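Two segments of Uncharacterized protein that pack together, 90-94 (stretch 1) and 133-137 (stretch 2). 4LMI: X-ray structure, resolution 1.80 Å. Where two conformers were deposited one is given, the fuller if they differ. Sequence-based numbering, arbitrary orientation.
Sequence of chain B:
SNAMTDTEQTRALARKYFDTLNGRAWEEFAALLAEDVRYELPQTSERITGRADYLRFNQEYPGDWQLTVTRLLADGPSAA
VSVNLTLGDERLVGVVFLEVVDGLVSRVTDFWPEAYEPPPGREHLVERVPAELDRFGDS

Stretch 1, residues 90-94: ERLVG
Stretch 2 133-137: LDRFG

Stretch 1 is an extended strand whose residues 91 to 93 lie against a segment of stretch 2 with no regular secondary structure. The two run in nearly opposite directions: the vector from CA of Arg91 to CA of Val93 is 161° from that between the CA atoms of Asp134 and Gly137. In register, the CA of Arg91 lies 4.8 Å from the CA of Phe136, whereas the CA of Val93 is 6.7 Å from the CA of Asp134, so the chains diverge toward the Val93 end. No direct hydrogen bond crosses the interface. The contact buries 349 Å², both sides summed, mostly through side chains packing on side chains and on backbone; two waters separately bridge the stretches.

Backbone torsions (phi/psi) are -96/122 for Arg91, -130/164 for Leu92 and -122/138 for Val93. This strand geometry alternates the side chains: the CA-to-CB bonds of Arg91 and Val93 point toward stretch 2, while that of Leu92 points away. Opposite them, Asp134 (-99/122) and Arg135 (-105/110) are extended, and Phe136 turns to -108/-11.

Arg91 has the largest covered area, 99 Å². With chi1 m (-57°), chi2 -98°, chi3 -95° and chi4 173°, its long side chain extends across stretch 2, ending beside Arg135 and Gly137. Near its base, CB is 3.6 Å from Phe136 O; at its end, NH2 is 3.6 Å from Arg135 CD and 3.8 Å from Gly137 O, the latter oblique to the guanidinium. One face of that group is covered by Arg135 CB, so an arginine can use its flat end for packing while remaining exposed to solvent.

The like charges nevertheless come close, with Arg91 NH2 4.5 Å from Arg135 NE. Arg135, at chi1 m (-62°), chi2 m (-88°), chi3 p (63°) and chi4 79°, folds so that its NE donates to Gly137 O at 2.9 Å, with an N-H...O angle of 154°. This bond ties the side chain to its own stretch, while its CB and CD remain available to Arg91.

Val93, covered over 78 Å², supplies the apolar contact. Its t rotamer (chi1 169°) places CG2 3.6 Å from Phe136 CZ and 3.9 Å from the ring centroid, 29° off the ring normal, a CH-pi contact over the face. Phe136 CA-to-CB points away from stretch 1, yet chi1 m (-66°) and chi2 89° bring the end of the ring nearer. A compact branched residue suits this buried site: the same CG2 also lies 3.9 Å from both Asp134 CB and Arg135 N. Burial leaves Val93 N without a partner in the model.

Water provides the polar links. Water 1 accepts from Arg91 N at 2.9 Å and donates weakly to Phe136 O at 3.4 Å. Leu92 O and Arg135 O, 3.7 Å apart, are both carbonyl acceptors and cannot bond each other; water 2 lies 2.8 Å from Leu92 O and 2.7 Å from Arg135 O, within donating reach of both.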

ATOM      1  N   GLU B  90      15.231   3.874 -12.960  1.00 54.65           N
ATOM      2  CA  GLU B  90      13.793   3.636 -12.910  1.00 53.64           C
ATOM      3  C   GLU B  90      13.106   4.419 -11.794  1.00 52.65           C
ATOM      4  O   GLU B  90      13.615   4.508 -10.673  1.00 55.94           O
ATOM      5  CB  GLU B  90      13.520   2.136 -12.758  1.00 61.68           C
ATOM      6  CG  GLU B  90      12.058   1.746 -12.912  1.00 62.69           C
ATOM      7  CD  GLU B  90      11.854   0.249 -13.022  1.00 68.17           C
ATOM      8  OE1 GLU B  90      12.510  -0.388 -13.876  1.00 75.88           O
ATOM      9  OE2 GLU B  90      11.023  -0.289 -12.265  1.00 56.94           O
ATOM     10  N   ARG B  91      11.951   4.993 -12.124  1.00 45.11           N
ATOM     11  CA  ARG B  91      11.083   5.640 -11.146  1.00 45.41           C
ATOM     12  C   ARG B  91      10.022   4.628 -10.715  1.00 46.39           C
ATOM     13  O   ARG B  91       9.266   4.101 -11.547  1.00 46.03           O
ATOM     14  CB  ARG B  91      10.455   6.911 -11.728  1.00 48.41           C
ATOM     15  CG  ARG B  91      11.474   7.925 -12.238  1.00 53.24           C
ATOM     16  CD  ARG B  91      11.744   9.027 -11.227  1.00 63.81           C
ATOM     17  NE  ARG B  91      10.916  10.206 -11.485  1.00 71.94           N
ATOM     18  CZ  ARG B  91      10.844  11.272 -10.691  1.00 64.23           C
ATOM     19  NH1 ARG B  91      11.533  11.323  -9.573  1.00 67.02           N
ATOM     20  NH2 ARG B  91      10.059  12.289 -11.027  1.00 83.42           N
ATOM     21  N   LEU B  92       9.986   4.363  -9.413  0.50 46.73           N
ATOM     22  CA  LEU B  92       9.156   3.321  -8.822  0.50 45.30           C
ATOM     23  C   LEU B  92       8.357   3.876  -7.656  0.50 36.97           C
ATOM     24  O   LEU B  92       8.667   4.946  -7.135  0.50 36.47           O
ATOM     25  CB  LEU B  92      10.050   2.199  -8.297  0.50 49.78           C
ATOM     26  CG  LEU B  92      10.438   1.069  -9.241  0.50 49.93           C
ATOM     27  CD1 LEU B  92      11.937   0.847  -9.188  0.50 46.90           C
ATOM     28  CD2 LEU B  92       9.681  -0.200  -8.883  0.50 51.51           C
ATOM     29  N   VAL B  93       7.332   3.135  -7.246  1.00 33.79           N
ATOM     30  CA  VAL B  93       6.605   3.444  -6.018  1.00 30.57           C
ATOM     31  C   VAL B  93       6.669   2.227  -5.100  1.00 28.79           C
ATOM     32  O   VAL B  93       6.570   1.081  -5.550  1.00 29.47           O
ATOM     33  CB  VAL B  93       5.146   3.881  -6.286  1.00 34.22           C
ATOM     34  CG1 VAL B  93       4.337   3.945  -4.996  1.00 37.08           C
ATOM     35  CG2 VAL B  93       5.121   5.235  -6.983  1.00 32.49           C
ATOM     36  N   GLY B  94       6.887   2.481  -3.818  1.00 27.28           N
ATOM     37  CA  GLY B  94       6.811   1.428  -2.820  1.00 25.62           C
ATOM     38  C   GLY B  94       5.651   1.697  -1.894  1.00 25.22           C
ATOM     39  O   GLY B  94       5.347   2.847  -1.596  1.00 25.84           O
ATOM     40  N   LEU B 133       0.802  12.546  -6.605  1.00 47.25           N
ATOM     41  CA  LEU B 133       1.890  12.331  -5.635  1.00 39.94           C
ATOM     42  C   LEU B 133       2.888  11.254  -6.051  1.00 39.57           C
ATOM     43  O   LEU B 133       4.066  11.311  -5.683  1.00 41.41           O
ATOM     44  CB  LEU B 133       1.322  11.958  -4.258  1.00 40.36           C
ATOM     45  CG  LEU B 133       0.360  12.882  -3.507  1.00 44.42           C
ATOM     46  CD1 LEU B 133      -0.079  12.210  -2.211  1.00 46.87           C
ATOM     47  CD2 LEU B 133       0.986  14.242  -3.220  1.00 48.56           C
ATOM     48  N   ASP B 134       2.405  10.273  -6.807  1.00 37.83           N
ATOM     49  CA  ASP B 134       3.144   9.041  -7.068  1.00 36.09           C
ATOM     50  C   ASP B 134       3.843   9.077  -8.423  1.00 38.85           C
ATOM     51  O   ASP B 134       3.194   9.231  -9.464  1.00 43.82           O
ATOM     52  CB  ASP B 134       2.191   7.846  -6.963  1.00 34.32           C
ATOM     53  CG  ASP B 134       1.391   7.857  -5.667  1.00 33.79           C
ATOM     54  OD1 ASP B 134       1.973   7.553  -4.600  1.00 34.04           O
ATOM     55  OD2 ASP B 134       0.184   8.181  -5.711  1.00 34.22           O
ATOM     56  N   ARG B 135       5.165   8.919  -8.400  1.00 38.60           N
ATOM     57  CA  ARG B 135       5.999   9.156  -9.579  1.00 40.60           C
ATOM     58  C   ARG B 135       6.496   7.881 -10.260  1.00 38.30           C
ATOM     59  O   ARG B 135       7.336   7.159  -9.726  1.00 42.34           O
ATOM     60  CB  ARG B 135       7.187  10.069  -9.225  1.00 41.96           C
ATOM     61  CG  ARG B 135       6.807  11.466  -8.740  1.00 44.68           C
ATOM     62  CD  ARG B 135       6.645  12.479  -9.878  1.00 47.57           C
ATOM     63  NE  ARG B 135       5.561  12.141 -10.805  1.00 50.65           N
ATOM     64  CZ  ARG B 135       4.262  12.348 -10.577  1.00 49.78           C
ATOM     65  NH1 ARG B 135       3.372  11.993 -11.496  1.00 50.13           N
ATOM     66  NH2 ARG B 135       3.842  12.898  -9.438  1.00 39.97           N
ATOM     67  N   PHE B 136       5.959   7.611 -11.444  1.00 40.26           N
ATOM     68  CA  PHE B 136       6.485   6.561 -12.311  1.00 38.55           C
ATOM     69  C   PHE B 136       7.194   7.223 -13.493  1.00 43.73           C
ATOM     70  O   PHE B 136       7.905   6.569 -14.259  1.00 48.91           O
ATOM     71  CB  PHE B 136       5.363   5.624 -12.769  1.00 40.16           C
ATOM     72  CG  PHE B 136       4.743   4.823 -11.649  1.00 32.85           C
ATOM     73  CD1 PHE B 136       3.666   5.327 -10.923  1.00 38.24           C
ATOM     74  CD2 PHE B 136       5.232   3.562 -11.321  1.00 36.08           C
ATOM     75  CE1 PHE B 136       3.095   4.590  -9.891  1.00 33.47           C
ATOM     76  CE2 PHE B 136       4.664   2.823 -10.290  1.00 36.42           C
ATOM     77  CZ  PHE B 136       3.592   3.337  -9.575  1.00 32.45           C
ATOM     78  N   GLY B 137       6.996   8.537 -13.606  1.00 52.85           N
ATOM     79  CA  GLY B 137       7.661   9.382 -14.596  1.00 53.51           C
ATOM     80  C   GLY B 137       7.571  10.846 -14.197  1.00 60.72           C
ATOM     81  O   GLY B 137       7.106  11.177 -13.098  1.00 58.97           O
TER
HETATM   82  O   HOH W   1      10.683   4.616 -14.729  1.00 44.73           O
HETATM   83  O   HOH W   2       9.447   7.494  -8.005  1.00 37.33           O